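Long-range contacts in probable leucine/isoleucine/valine-binding protein (Rhodopirellula baltica, PDB 4KV7), which probably binds leucine, isoleucine, valine or a related small ligand in the periplasm, as the periplasmic binding proteins of its family do: residues T163-Y168 and H193-R198; S201-G206 and C229-R234; I221-Y226 and L246-V251. The protein carries 1 engineered substitution. One frame throughout, in Å; residues are numbered along the deposited sequence.

Contact 1: residues T163-Y168 and H193-R198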
loop_
_atom_site.group_PDB
_atom_site.type_symbol
_atom_site.label_atom_id
_atom_site.label_comp_id
_atom_site.label_asym_id
_atom_site.label_seq_id
_atom_site.Cartn_x
_atom_site.Cartn_y
_atom_site.Cartn_z
ATOM N N THR A 163 -10.184 13.351 0.516
ATOM C CA THR A 163 -9.525 12.415 1.423
ATOM C C THR A 163 -10.459 11.793 2.442
ATOM O O THR A 163 -11.467 12.373 2.836
ATOM C CB THR A 163 -8.331 13.051 2.198
ATOM O OG1 THR A 163 -8.805 13.800 3.317
ATOM C CG2 THR A 163 -7.471 13.935 1.301
ATOM N N GLN A 164 -10.070 10.619 2.908
ATOM C CA GLN A 164 -10.803 9.920 3.946
ATOM C C GLN A 164 -10.667 10.694 5.250
ATOM O O GLN A 164 -9.580 11.193 5.572
ATOM C CB GLN A 164 -10.218 8.524 4.086
ATOM C CG GLN A 164 -11.061 7.543 4.859
ATOM C CD GLN A 164 -10.565 6.153 4.597
ATOM O OE1 GLN A 164 -10.788 5.612 3.513
ATOM N NE2 GLN A 164 -9.830 5.582 5.551
ATOM N N ASN A 165 -11.755 10.824 5.992
ATOM C CA ASN A 165 -11.784 11.699 7.155
ATOM C C ASN A 165 -11.270 10.996 8.405
ATOM O O ASN A 165 -12.017 10.748 9.350
ATOM C CB ASN A 165 -13.196 12.240 7.364
ATOM C CG ASN A 165 -13.205 13.582 8.049
ATOM O OD1 ASN A 165 -12.157 14.176 8.299
ATOM N ND2 ASN A 165 -14.400 14.081 8.347
ATOM N N ASP A 166 -9.981 10.669 8.383
ATOM C CA ASP A 166 -9.324 9.941 9.461
ATOM C C ASP A 166 -7.823 10.092 9.300
ATOM O O ASP A 166 -7.357 10.930 8.513
ATOM C CB ASP A 166 -9.748 8.454 9.505
ATOM C CG ASP A 166 -9.349 7.671 8.263
ATOM O OD1 ASP A 166 -8.560 8.179 7.439
ATOM O OD2 ASP A 166 -9.812 6.511 8.131
ATOM N N SER A 167 -7.063 9.280 10.029
ATOM C CA SER A 167 -5.610 9.406 10.002
ATOM C C SER A 167 -4.982 9.099 8.639
ATOM O O SER A 167 -3.884 9.586 8.341
ATOM C CB SER A 167 -4.982 8.524 11.069
ATOM O OG SER A 167 -5.419 7.181 10.934
ATOM N N TYR A 168 -5.640 8.299 7.804
ATOM C CA TYR A 168 -5.152 8.041 6.452
ATOM C C TYR A 168 -5.250 9.307 5.613
ATOM O O TYR A 168 -4.255 9.783 5.042
ATOM C CB TYR A 168 -5.953 6.897 5.813
ATOM C CG TYR A 168 -5.831 6.746 4.318
ATOM C CD1 TYR A 168 -4.617 6.937 3.654
ATOM C CD2 TYR A 168 -6.935 6.358 3.564
ATOM C CE1 TYR A 168 -4.517 6.745 2.303
ATOM C CE2 TYR A 168 -6.851 6.177 2.201
ATOM C CZ TYR A 168 -5.640 6.392 1.567
ATOM O OH TYR A 168 -5.533 6.222 0.203
ATOM N N HIS A 193 -10.290 20.907 0.155
ATOM C CA HIS A 193 -10.195 19.652 0.878
ATOM C C HIS A 193 -11.573 19.081 1.199
ATOM O O HIS A 193 -12.196 19.456 2.193
ATOM C CB HIS A 193 -9.396 19.848 2.164
ATOM C CG HIS A 193 -8.953 18.567 2.798
ATOM N ND1 HIS A 193 -8.374 18.514 4.047
ATOM C CD2 HIS A 193 -8.978 17.287 2.346
ATOM C CE1 HIS A 193 -8.071 17.262 4.343
ATOM N NE2 HIS A 193 -8.421 16.498 3.323
ATOM N N GLY A 194 -12.050 18.191 0.338
ATOM C CA GLY A 194 -13.300 17.485 0.565
ATOM C C GLY A 194 -13.018 16.167 1.250
ATOM O O GLY A 194 -12.011 15.528 0.945
ATOM N N ARG A 195 -13.895 15.759 2.172
ATOM C CA ARG A 195 -13.672 14.535 2.946
ATOM C C ARG A 195 -14.851 13.580 2.863
ATOM O O ARG A 195 -15.966 13.984 2.548
ATOM C CB ARG A 195 -13.435 14.801 4.444
ATOM C CG ARG A 195 -12.818 16.093 4.900
ATOM C CD ARG A 195 -11.314 16.136 4.829
ATOM N NE ARG A 195 -10.490 14.988 5.240
ATOM C CZ ARG A 195 -9.666 14.998 6.289
ATOM N NH1 ARG A 195 -9.622 16.043 7.107
ATOM N NH2 ARG A 195 -8.861 13.968 6.520
ATOM N N TYR A 196 -14.601 12.316 3.182
ATOM C CA TYR A 196 -15.670 11.336 3.316
ATOM C C TYR A 196 -15.330 10.386 4.460
ATOM O O TYR A 196 -14.163 10.182 4.780
ATOM C CB TYR A 196 -15.857 10.546 2.009
ATOM C CG TYR A 196 -14.743 9.560 1.788
ATOM C CD1 TYR A 196 -13.581 9.932 1.129
ATOM C CD2 TYR A 196 -14.836 8.261 2.276
ATOM C CE1 TYR A 196 -12.536 9.039 0.959
ATOM C CE2 TYR A 196 -13.795 7.362 2.126
ATOM C CZ TYR A 196 -12.645 7.755 1.461
ATOM O OH TYR A 196 -11.617 6.850 1.293
ATOM N N ARG A 197 -16.345 9.769 5.043
ATOM C CA ARG A 197 -16.132 8.877 6.176
ATOM C C ARG A 197 -15.696 7.483 5.722
ATOM O O ARG A 197 -16.296 6.899 4.803
ATOM C CB ARG A 197 -17.407 8.787 7.029
ATOM C CG ARG A 197 -17.263 7.851 8.223
ATOM C CD ARG A 197 -18.315 8.079 9.305
ATOM N NE ARG A 197 -19.659 7.646 8.934
ATOM C CZ ARG A 197 -20.103 6.399 9.036
ATOM N NH1 ARG A 197 -19.293 5.440 9.456
ATOM N NH2 ARG A 197 -21.353 6.109 8.699
ATOM N N ARG A 198 -14.659 6.950 6.369
ATOM C CA ARG A 198 -14.126 5.623 6.061
ATOM C C ARG A 198 -15.208 4.555 5.958
ATOM O O ARG A 198 -16.099 4.458 6.802
ATOM C CB ARG A 198 -13.110 5.199 7.118
ATOM C CG ARG A 198 -12.489 3.833 6.836
ATOM C CD ARG A 198 -11.456 3.427 7.897
ATOM N NE ARG A 198 -12.067 3.206 9.202
ATOM C CZ ARG A 198 -11.989 4.029 10.245
ATOM N NH1 ARG A 198 -11.315 5.171 10.175
ATOM N NH2 ARG A 198 -12.603 3.709 11.372
HETATM O O HOH W 1 -13.455 8.319 8.622
#
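The parallel pairing of strands 159-164 and 193-196 closes a beta-alpha-beta unit at one edge of the seven-strand sheet, and helix 167-183 makes the crossover. Three backbone bonds set the register: Thr163 N donates to Gly194 O almost along the C=O axis, Tyr196 N to Thr163 O, and Asn165 N to Tyr196 O.

Arg195 shows how a long side chain can fold back over its neighbour strand. Its CB lies near Thr163 O, and CG runs beside the amide of Asn165. The chi2 bend (-83°) places CD over the face of the His193 ring, and the chi3 bend (-42°) then turns Arg195 NE to 2.8 Å from Thr163 OG1. Arg195 NH2 donates to Gln164 O at 3.0 Å, from above the carbonyl plane. The guanidinium is sandwiched, with Asn165 OD1 over the centre of one face and His193 CE1 toward the rim of the opposite one. Asp170, in the crossover helix, forms a salt bridge with NH2. His193 NE2 shares a 2.7 Å hydrogen bond with Thr163 OG1, which meets the ring at its edge.

On the sheet face of Gln164 and Tyr196, Gln164 CA rests over the Tyr196 ring in a CH-pi contact, 3.9 Å from the centroid. Tyr196 OH is hydrogen-bonded most strongly with Thr225 N; its bond to Gln164 OE1 is weak. Asp166, the N-cap of helix 167-183, takes two donors on OD2: Gln164 NE2 approaches on the syn lone pair, while Arg198 NH1 uses the anti one at 2.9 Å, with carboxylate and guanidinium nearly coplanar.

Contact 2: residues S201-G206 and C229-R234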
loop_
_atom_site.group_PDB
_atom_site.type_symbol
_atom_site.label_atom_id
_atom_site.label_comp_id
_atom_site.label_asym_id
_atom_site.label_seq_id
_atom_site.Cartn_x
_atom_site.Cartn_y
_atom_site.Cartn_z
ATOM N N SER A 201 -19.872 5.380 1.340
ATOM C CA SER A 201 -19.868 5.963 0.001
ATOM C C SER A 201 -20.367 7.410 0.054
ATOM O O SER A 201 -20.825 7.958 -0.954
ATOM C CB SER A 201 -20.774 5.160 -0.924
ATOM O OG SER A 201 -22.110 5.315 -0.491
ATOM N N GLN A 202 -20.304 8.018 1.231
ATOM C CA GLN A 202 -20.903 9.332 1.424
ATOM C C GLN A 202 -19.953 10.435 0.994
ATOM O O GLN A 202 -19.240 11.016 1.813
ATOM C CB GLN A 202 -21.340 9.492 2.876
ATOM C CG GLN A 202 -22.423 8.496 3.267
ATOM C CD GLN A 202 -22.750 8.532 4.741
ATOM O OE1 GLN A 202 -22.686 9.585 5.379
ATOM N NE2 GLN A 202 -23.073 7.372 5.304
ATOM N N VAL A 203 -19.940 10.705 -0.308
ATOM C CA VAL A 203 -18.944 11.592 -0.891
ATOM C C VAL A 203 -19.517 12.932 -1.344
ATOM O O VAL A 203 -18.766 13.801 -1.802
ATOM C CB VAL A 203 -18.233 10.918 -2.075
ATOM C CG1 VAL A 203 -17.623 9.589 -1.640
ATOM C CG2 VAL A 203 -19.191 10.727 -3.243
ATOM N N GLU A 204 -20.823 13.099 -1.201
ATOM C CA GLU A 204 -21.512 14.269 -1.706
ATOM C C GLU A 204 -21.015 15.577 -1.086
ATOM O O GLU A 204 -20.787 16.571 -1.797
ATOM C CB GLU A 204 -23.015 14.111 -1.469
ATOM C CG GLU A 204 -23.598 12.750 -1.913
ATOM C CD GLU A 204 -23.169 11.565 -1.029
ATOM O OE1 GLU A 204 -23.216 11.673 0.218
ATOM O OE2 GLU A 204 -22.761 10.532 -1.596
ATOM N N ASP A 205 -20.868 15.594 0.236
ATOM C CA ASP A 205 -20.399 16.791 0.934
ATOM C C ASP A 205 -18.993 17.167 0.495
ATOM O O ASP A 205 -18.696 18.350 0.292
ATOM C CB ASP A 205 -20.432 16.594 2.455
ATOM C CG ASP A 205 -21.836 16.631 3.026
ATOM O OD1 ASP A 205 -22.773 17.028 2.302
ATOM O OD2 ASP A 205 -21.997 16.274 4.211
ATOM N N GLY A 206 -18.128 16.170 0.345
ATOM C CA GLY A 206 -16.764 16.419 -0.081
ATOM C C GLY A 206 -16.690 16.980 -1.486
ATOM O O GLY A 206 -15.893 17.881 -1.767
ATOM N N CYS A 229 -13.834 6.677 -3.989
ATOM C CA CYS A 229 -13.193 7.427 -5.063
ATOM C C CYS A 229 -13.919 7.245 -6.390
ATOM O O CYS A 229 -14.081 8.206 -7.155
ATOM C CB CYS A 229 -11.718 7.058 -5.176
ATOM S SG CYS A 229 -10.737 7.702 -3.794
ATOM N N SER A 230 -14.397 6.034 -6.656
ATOM C CA SER A 230 -15.159 5.785 -7.874
ATOM C C SER A 230 -16.443 6.593 -7.881
ATOM O O SER A 230 -16.817 7.184 -8.898
ATOM C CB SER A 230 -15.513 4.308 -8.011
ATOM O OG SER A 230 -14.361 3.528 -8.227
ATOM N N LYS A 231 -17.141 6.610 -6.751
ATOM C CA LYS A 231 -18.371 7.369 -6.652
ATOM C C LYS A 231 -18.130 8.866 -6.812
ATOM O O LYS A 231 -18.893 9.557 -7.469
ATOM C CB LYS A 231 -19.073 7.082 -5.329
ATOM C CG LYS A 231 -20.390 7.817 -5.207
ATOM C CD LYS A 231 -21.233 7.311 -4.072
ATOM C CE LYS A 231 -22.463 8.172 -3.896
ATOM N NZ LYS A 231 -23.170 7.813 -2.644
ATOM N N LEU A 232 -17.068 9.366 -6.198
ATOM C CA LEU A 232 -16.707 10.769 -6.322
ATOM C C LEU A 232 -16.480 11.140 -7.792
ATOM O O LEU A 232 -16.980 12.156 -8.269
ATOM C CB LEU A 232 -15.468 11.044 -5.466
ATOM C CG LEU A 232 -14.945 12.480 -5.329
ATOM C CD1 LEU A 232 -14.172 12.925 -6.558
ATOM C CD2 LEU A 232 -16.052 13.466 -4.991
ATOM N N ILE A 233 -15.710 10.324 -8.503
ATOM C CA ILE A 233 -15.422 10.599 -9.907
ATOM C C ILE A 233 -16.681 10.574 -10.769
ATOM O O ILE A 233 -16.880 11.459 -11.611
ATOM C CB ILE A 233 -14.356 9.655 -10.450
ATOM C CG1 ILE A 233 -13.012 10.017 -9.815
ATOM C CG2 ILE A 233 -14.272 9.750 -11.974
ATOM C CD1 ILE A 233 -11.957 8.958 -9.968
ATOM N N ARG A 234 -17.549 9.589 -10.547
ATOM C CA ARG A 234 -18.810 9.522 -11.275
ATOM C C ARG A 234 -19.647 10.766 -11.021
ATOM O O ARG A 234 -20.210 11.351 -11.946
ATOM C CB ARG A 234 -19.617 8.286 -10.865
ATOM C CG ARG A 234 -19.121 6.990 -11.474
ATOM C CD ARG A 234 -20.127 5.859 -11.294
ATOM N NE ARG A 234 -19.596 4.589 -11.787
ATOM C CZ ARG A 234 -19.664 4.185 -13.051
ATOM N NH1 ARG A 234 -20.247 4.946 -13.971
ATOM N NH2 ARG A 234 -19.147 3.012 -13.399
HETATM O O HOH W 2 -24.208 5.418 -3.033
#
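Lys231 stretches from helix 226-238 across the loop 201-203, its aliphatic shaft overlapping Val203 and its ammonium gripping the polar atoms beyond. CG stands anti to the backbone N (chi1 -178°), and every later torsion is also extended, so the chain reaches its target at full length. Near its base, Lys231 CG touches Val203 CG2 at 3.7 Å, the two side chains crossing obliquely. Farther out, CD passes Ser201 O and CB, and CE comes close to both Ser201 O and Glu204 OE2.

At the tip, NZ is held by three acceptors. Lys231 NZ donates to Ser201 O at 2.9 Å, from above the carbonyl plane, and to Glu204 OE2, also at 2.9 Å, in a salt bridge that meets the carboxylate from above its plane. A water completes the set, accepting from NZ. Glu204 starts out away from helix 226-238, but the bend at chi2 (71°) folds its carboxylate back, and OE2 takes a second, weak bond from Val203 N. The lysine's positive charge probably stabilises the ionised carboxylate.

Nearer the helix backbone the contact is apolar. Val203 CG2 faces Leu232 N, 3.9 Å away, and lies 4.3 Å from Leu232 CB. Val203 also packs on Pro228 and Met235. The contact thus joins the start of helix 204-211 to helix 226-238, in the alternating strand-helix order of a periplasmic binding protein lobe. Helix 226-238 follows strand 219-223 of the parallel part of the sheet, meeting it through Cys229 and Ile233, and touches helix 253-260 through Ser230.

Contact 3: residues I221-Y226 and L246-V251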
loop_
_atom_site.group_PDB
_atom_site.type_symbol
_atom_site.label_atom_id
_atom_site.label_comp_id
_atom_site.label_asym_id
_atom_site.label_seq_id
_atom_site.Cartn_x
_atom_site.Cartn_y
_atom_site.Cartn_z
ATOM N N ILE A 221 -6.221 15.368 -5.872
ATOM C CA ILE A 221 -5.466 14.255 -5.320
ATOM C C ILE A 221 -6.375 13.487 -4.374
ATOM O O ILE A 221 -6.911 14.036 -3.403
ATOM C CB ILE A 221 -4.174 14.758 -4.626
ATOM C CG1 ILE A 221 -3.212 15.309 -5.683
ATOM C CG2 ILE A 221 -3.508 13.637 -3.838
ATOM C CD1 ILE A 221 -2.005 16.080 -5.130
HETATM N N MSE A 222 -6.554 12.206 -4.679
HETATM C CA MSE A 222 -7.477 11.345 -3.944
HETATM C C MSE A 222 -6.731 10.452 -2.968
HETATM O O MSE A 222 -5.924 9.596 -3.365
HETATM C CB MSE A 222 -8.294 10.494 -4.913
HETATM C CG MSE A 222 -9.061 11.324 -5.925
HETATM SE SE MSE A 222 -10.274 10.329 -7.071
HETATM C CE MSE A 222 -8.996 9.051 -7.778
ATOM N N VAL A 223 -6.998 10.675 -1.690
ATOM C CA VAL A 223 -6.400 9.897 -0.616
ATOM C C VAL A 223 -7.548 9.117 0.023
ATOM O O VAL A 223 -8.082 9.486 1.070
ATOM C CB VAL A 223 -5.670 10.806 0.410
ATOM C CG1 VAL A 223 -4.913 9.959 1.404
ATOM C CG2 VAL A 223 -4.725 11.790 -0.291
ATOM N N GLY A 224 -7.955 8.054 -0.661
ATOM C CA GLY A 224 -9.135 7.315 -0.281
ATOM C C GLY A 224 -9.038 5.874 -0.709
ATOM O O GLY A 224 -7.943 5.376 -0.947
ATOM N N THR A 225 -10.177 5.191 -0.773
ATOM C CA THR A 225 -10.232 3.827 -1.286
ATOM C C THR A 225 -11.093 3.785 -2.545
ATOM O O THR A 225 -11.834 4.730 -2.843
ATOM C CB THR A 225 -10.795 2.856 -0.251
ATOM O OG1 THR A 225 -12.081 3.322 0.170
ATOM C CG2 THR A 225 -9.843 2.759 0.956
ATOM N N TYR A 226 -11.020 2.672 -3.268
ATOM C CA TYR A 226 -11.629 2.575 -4.585
ATOM C C TYR A 226 -13.123 2.854 -4.617
ATOM O O TYR A 226 -13.594 3.505 -5.548
ATOM C CB TYR A 226 -11.301 1.245 -5.274
ATOM C CG TYR A 226 -11.653 0.012 -4.476
ATOM C CD1 TYR A 226 -10.725 -0.555 -3.600
ATOM C CD2 TYR A 226 -12.888 -0.609 -4.619
ATOM C CE1 TYR A 226 -11.031 -1.694 -2.871
ATOM C CE2 TYR A 226 -13.197 -1.748 -3.893
ATOM C CZ TYR A 226 -12.262 -2.288 -3.025
ATOM O OH TYR A 226 -12.524 -3.406 -2.283
ATOM N N LEU A 246 -5.934 12.280 -9.469
ATOM C CA LEU A 246 -4.724 11.509 -9.176
ATOM C C LEU A 246 -4.962 10.673 -7.935
ATOM O O LEU A 246 -5.296 11.212 -6.880
ATOM C CB LEU A 246 -3.517 12.414 -8.922
ATOM C CG LEU A 246 -3.160 13.392 -10.045
ATOM C CD1 LEU A 246 -3.810 14.761 -9.838
ATOM C CD2 LEU A 246 -1.651 13.528 -10.176
ATOM N N ALA A 247 -4.763 9.363 -8.042
ATOM C CA ALA A 247 -5.017 8.438 -6.943
ATOM C C ALA A 247 -3.701 7.997 -6.324
ATOM O O ALA A 247 -2.770 7.607 -7.039
ATOM C CB ALA A 247 -5.767 7.230 -7.462
ATOM N N VAL A 248 -3.619 8.020 -5.002
ATOM C CA VAL A 248 -2.456 7.422 -4.348
ATOM C C VAL A 248 -2.542 5.903 -4.430
ATOM O O VAL A 248 -3.595 5.324 -4.764
ATOM C CB VAL A 248 -2.263 7.886 -2.884
ATOM C CG1 VAL A 248 -2.070 9.404 -2.822
ATOM C CG2 VAL A 248 -3.407 7.436 -1.998
ATOM N N SER A 249 -1.441 5.252 -4.083
ATOM C CA SER A 249 -1.312 3.804 -4.178
ATOM C C SER A 249 -2.445 3.034 -3.505
ATOM O O SER A 249 -2.960 2.048 -4.052
ATOM C CB SER A 249 0.020 3.399 -3.552
ATOM O OG SER A 249 0.065 3.844 -2.212
ATOM N N PHE A 250 -2.807 3.471 -2.309
ATOM C CA PHE A 250 -3.738 2.766 -1.446
ATOM C C PHE A 250 -5.148 2.716 -2.027
ATOM O O PHE A 250 -5.925 1.852 -1.642
ATOM C CB PHE A 250 -3.764 3.459 -0.072
ATOM C CG PHE A 250 -4.508 2.702 1.000
ATOM C CD1 PHE A 250 -5.873 2.879 1.195
ATOM C CD2 PHE A 250 -3.826 1.832 1.842
ATOM C CE1 PHE A 250 -6.543 2.192 2.183
ATOM C CE2 PHE A 250 -4.497 1.129 2.822
ATOM C CZ PHE A 250 -5.867 1.310 2.995
ATOM N N VAL A 251 -5.495 3.633 -2.932
ATOM C CA VAL A 251 -6.829 3.626 -3.530
ATOM C C VAL A 251 -7.150 2.267 -4.134
ATOM O O VAL A 251 -8.270 1.779 -4.007
ATOM C CB VAL A 251 -6.960 4.734 -4.601
ATOM C CG1 VAL A 251 -8.286 4.629 -5.347
ATOM C CG2 VAL A 251 -6.817 6.102 -3.959
#
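Strands 219-223 and 244-247 run parallel, with Met222 N donating to Leu246 O at 2.7 Å and Val248 N to Met222 O at 3.2 Å, both bonds nearly straight. Helix 226-238 makes the crossover between them, a beta-alpha-beta unit of the seven-strand sheet.

Side chains alternate between the two faces. Ile221 and Leu246 share one, where Ile221 CG1 lies 4.2 Å from Leu246 CD1, and pack on Met145 of helix 138-151. On the other, selenomethionine Met222 bends at chi3 (-55°) and brings CE within 3.7 Å of Ala247 CB.

The chains spread at Val223 and Val248, then close again at Thr225 and Val251, where Val251 CG2 touches Gly224 O at 3.3 Å and also approaches Met222 O, while CG1 lies near Tyr226 N. Val248 CG2 also lies near Met222 O. Phe250, with CG anti to the backbone N, lies alongside Thr225, and its side chain is about 3 Å from a bound formic acid molecule, probably from the crystallisation liquor, which may mark a pocket. Its ring meets those of Tyr68, Tyr168 and Phe116. Thr225 CG2 reaches the edge of the Phe250 ring, 3.6 Å from CE1.

How the contacts relate
Contacts 1, 2 and 3 are neighbours in one lobe, their centres 11 to 12 Å apart. Contacts 1 and 3 share a sheet: strands 159-164 and 219-223 lie side by side, joined by Gln164 N and Val223 O, and Tyr168 OH reaches Gly224 O. Helix 226-238 belongs to contact 2 through 229-234 and also crosses over between the two strands of contact 3. Along the chain contact 1 closes before the others open, whereas contacts 2 and 3 interlock because their segments alternate. The worked example is of repeated beta-alpha-beta connection. Bound formic acid, probably from crystallisation, lies near Gln164 and near Phe250, so this end of the sheet may border the ligand cleft.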